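Long-range contact in imidazoleglycerol-phosphate dehydratase (Staphylococcus aureus subsp. aureus, PDB 2AE8), which catalyses the manganese-dependent dehydration of imidazoleglycerol phosphate to imidazoleacetol phosphate, the sixth step of histidine biosynthesis: residues 134-139 and 172-177. Numbering follows the deposited sequence.
Sequences VDISGR and ARLTTH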
ATOM      1  N   VAL B 134     -37.510  13.179 -15.053  1.00 28.53           N
ATOM      2  CA  VAL B 134     -37.844  13.104 -16.488  1.00 29.13           C
ATOM      3  C   VAL B 134     -38.028  14.458 -17.149  1.00 29.96           C
ATOM      4  O   VAL B 134     -38.541  15.406 -16.543  1.00 30.00           O
ATOM      5  CB  VAL B 134     -38.978  12.060 -16.892  1.00 30.58           C
ATOM      6  CG1 VAL B 134     -39.395  11.116 -15.776  1.00 29.35           C
ATOM      7  CG2 VAL B 134     -40.173  12.697 -17.658  1.00 29.14           C
ATOM      8  N   ASP B 135     -37.539  14.550 -18.375  1.00 30.15           N
ATOM      9  CA  ASP B 135     -37.715  15.729 -19.185  1.00 31.03           C
ATOM     10  C   ASP B 135     -38.328  15.254 -20.493  1.00 30.86           C
ATOM     11  O   ASP B 135     -37.697  14.495 -21.238  1.00 30.11           O
ATOM     12  CB  ASP B 135     -36.365  16.425 -19.422  1.00 31.22           C
ATOM     13  CG  ASP B 135     -36.467  17.630 -20.365  1.00 33.86           C
ATOM     14  OD1 ASP B 135     -37.586  17.954 -20.820  1.00 33.97           O
ATOM     15  OD2 ASP B 135     -35.416  18.249 -20.658  1.00 35.88           O
ATOM     16  N   ILE B 136     -39.567  15.681 -20.757  1.00 30.51           N
ATOM     17  CA  ILE B 136     -40.182  15.448 -22.076  1.00 30.48           C
ATOM     18  C   ILE B 136     -39.499  16.418 -23.048  1.00 30.66           C
ATOM     19  O   ILE B 136     -40.026  17.485 -23.360  1.00 30.60           O
ATOM     20  CB  ILE B 136     -41.717  15.648 -22.045  1.00 30.43           C
ATOM     21  CG1 ILE B 136     -42.357  14.770 -20.963  1.00 30.44           C
ATOM     22  CG2 ILE B 136     -42.332  15.335 -23.410  1.00 29.97           C
ATOM     23  CD1 ILE B 136     -43.875  15.051 -20.735  1.00 31.98           C
ATOM     24  N   SER B 137     -38.304  16.038 -23.497  1.00 30.52           N
ATOM     25  CA  SER B 137     -37.406  16.921 -24.221  1.00 30.70           C
ATOM     26  C   SER B 137     -37.386  16.672 -25.720  1.00 31.09           C
ATOM     27  O   SER B 137     -36.964  17.538 -26.496  1.00 30.64           O
ATOM     28  CB  SER B 137     -35.983  16.706 -23.711  1.00 31.47           C
ATOM     29  OG  SER B 137     -35.615  15.361 -23.942  1.00 30.08           O
ATOM     30  N   GLY B 138     -37.784  15.476 -26.124  1.00 31.11           N
ATOM     31  CA  GLY B 138     -37.592  15.042 -27.509  1.00 31.77           C
ATOM     32  C   GLY B 138     -36.198  14.503 -27.800  1.00 32.41           C
ATOM     33  O   GLY B 138     -35.938  14.057 -28.911  1.00 32.77           O
ATOM     34  N   ARG B 139     -35.304  14.537 -26.806  1.00 31.95           N
ATOM     35  CA  ARG B 139     -33.961  13.952 -26.948  1.00 32.51           C
ATOM     36  C   ARG B 139     -33.908  12.614 -26.197  1.00 31.34           C
ATOM     37  O   ARG B 139     -33.864  12.598 -24.969  1.00 31.94           O
ATOM     38  CB  ARG B 139     -32.897  14.906 -26.383  1.00 32.36           C
ATOM     39  CG  ARG B 139     -32.757  16.237 -27.118  1.00 33.23           C
ATOM     40  CD  ARG B 139     -31.664  17.097 -26.450  1.00 34.60           C
ATOM     41  NE  ARG B 139     -32.092  17.621 -25.153  1.00 38.90           N
ATOM     42  CZ  ARG B 139     -32.621  18.832 -24.979  1.00 41.60           C
ATOM     43  NH1 ARG B 139     -32.804  19.633 -26.028  1.00 44.72           N
ATOM     44  NH2 ARG B 139     -32.979  19.250 -23.765  1.00 41.75           N
ATOM     45  N   ALA B 172     -40.251   6.793 -26.328  1.00 27.73           N
ATOM     46  CA  ALA B 172     -40.996   7.987 -25.973  1.00 26.99           C
ATOM     47  C   ALA B 172     -40.242   9.304 -26.187  1.00 27.42           C
ATOM     48  O   ALA B 172     -40.835  10.393 -26.054  1.00 27.68           O
ATOM     49  CB  ALA B 172     -41.514   7.884 -24.534  1.00 27.10           C
ATOM     50  N   ARG B 173     -38.950   9.212 -26.518  1.00 27.71           N
ATOM     51  CA  ARG B 173     -38.067  10.385 -26.689  1.00 27.12           C
ATOM     52  C   ARG B 173     -38.027  11.270 -25.442  1.00 27.33           C
ATOM     53  O   ARG B 173     -38.111  12.514 -25.537  1.00 27.33           O
ATOM     54  CB  ARG B 173     -38.442  11.214 -27.940  1.00 26.99           C
ATOM     55  CG  ARG B 173     -38.592  10.379 -29.219  1.00 26.28           C
ATOM     56  CD  ARG B 173     -38.733  11.263 -30.455  1.00 28.27           C
ATOM     57  NE  ARG B 173     -37.559  12.107 -30.638  1.00 31.03           N
ATOM     58  CZ  ARG B 173     -36.457  11.719 -31.266  1.00 33.00           C
ATOM     59  NH1 ARG B 173     -36.394  10.504 -31.789  1.00 33.48           N
ATOM     60  NH2 ARG B 173     -35.415  12.543 -31.361  1.00 33.31           N
ATOM     61  N   LEU B 174     -37.918  10.628 -24.275  1.00 26.55           N
ATOM     62  CA  LEU B 174     -37.706  11.336 -23.004  1.00 26.34           C
ATOM     63  C   LEU B 174     -36.223  11.356 -22.660  1.00 26.03           C
ATOM     64  O   LEU B 174     -35.477  10.470 -23.075  1.00 25.90           O
ATOM     65  CB  LEU B 174     -38.440  10.637 -21.836  1.00 26.10           C
ATOM     66  CG  LEU B 174     -39.898  10.227 -22.054  1.00 26.89           C
ATOM     67  CD1 LEU B 174     -40.375   9.324 -20.911  1.00 27.40           C
ATOM     68  CD2 LEU B 174     -40.800  11.463 -22.190  1.00 28.02           C
ATOM     69  N   THR B 175     -35.798  12.375 -21.923  1.00 26.85           N
ATOM     70  CA  THR B 175     -34.510  12.313 -21.226  1.00 27.35           C
ATOM     71  C   THR B 175     -34.865  11.925 -19.790  1.00 27.74           C
ATOM     72  O   THR B 175     -35.686  12.601 -19.144  1.00 28.10           O
ATOM     73  CB  THR B 175     -33.766  13.663 -21.253  1.00 27.66           C
ATOM     74  OG1 THR B 175     -33.524  14.047 -22.612  1.00 28.58           O
ATOM     75  CG2 THR B 175     -32.417  13.551 -20.534  1.00 27.84           C
ATOM     76  N   THR B 176     -34.287  10.835 -19.296  1.00 26.44           N
ATOM     77  CA  THR B 176     -34.643  10.330 -17.956  1.00 26.17           C
ATOM     78  C   THR B 176     -33.395   9.908 -17.176  1.00 26.28           C
ATOM     79  O   THR B 176     -32.544   9.217 -17.721  1.00 26.15           O
ATOM     80  CB  THR B 176     -35.643   9.149 -18.062  1.00 25.93           C
ATOM     81  OG1 THR B 176     -36.860   9.618 -18.666  1.00 25.95           O
ATOM     82  CG2 THR B 176     -35.969   8.549 -16.683  1.00 24.88           C
ATOM     83  N   HIS B 177     -33.291  10.357 -15.921  1.00 25.43           N
ATOM     84  CA  HIS B 177     -32.251   9.880 -15.004  1.00 24.84           C
ATOM     85  C   HIS B 177     -32.913   9.109 -13.871  1.00 25.04           C
ATOM     86  O   HIS B 177     -33.739   9.658 -13.140  1.00 24.52           O
ATOM     87  CB  HIS B 177     -31.422  11.051 -14.450  1.00 24.31           C
ATOM     88  CG  HIS B 177     -30.437  11.619 -15.442  1.00 24.60           C
ATOM     89  ND1 HIS B 177     -29.084  11.677 -15.195  1.00 25.57           N
ATOM     90  CD2 HIS B 177     -30.612  12.130 -16.685  1.00 24.63           C
ATOM     91  CE1 HIS B 177     -28.463  12.192 -16.242  1.00 24.90           C
ATOM     92  NE2 HIS B 177     -29.370  12.487 -17.156  1.00 26.99           N
TER
HETATM   93  O   HOH W   1     -31.443  15.730 -23.169  1.00 40.23           O
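Thr175 and Asp135 form an antiparallel hydrogen-bonded pair where strand 128-135 runs beside strand 175-182 in the four-stranded sheet of one half of the duplicated IGPD fold. Asp135 N donates to Thr175 O (2.8 Å), and Thr175 N returns a bond to Asp135 O. Past the pair the first strand turns away, and the hydroxyl of Thr175 ties the departing loop to the sheet. Thr175 OG1 donates to Arg139 O at 2.8 Å, in the carbonyl plane, and accepts from Ser137 OG and from a water that itself accepts from Arg139 NE. Threonine suits this place because its hydroxyl both donates and accepts; with chi1 at -60°, OG1 lies beside the backbone N, turned to the loop. Arg139, which probably binds substrate as in related enzymes, is thus tied to Thr175 OG1 twice, directly and through the water.

Arg173, at positive phi, ends helix 159-171 in a Schellman motif. Its long chain, bent at chi3 (61°), brings NE and NH2 to Gly138 O through two weak bonds and lets NH2 also reach Asn171 OD1 of a neighbouring subunit. Just beyond the strand ends, Leu174 CD2 lies against Ile136 CG1 (3.9 Å), and both side chains meet Ile109 of helix 90-111, an apolar setting that suits branched aliphatics. Within the loop, Ser137 OG closes an ST turn by accepting from Arg139 N at 3.0 Å.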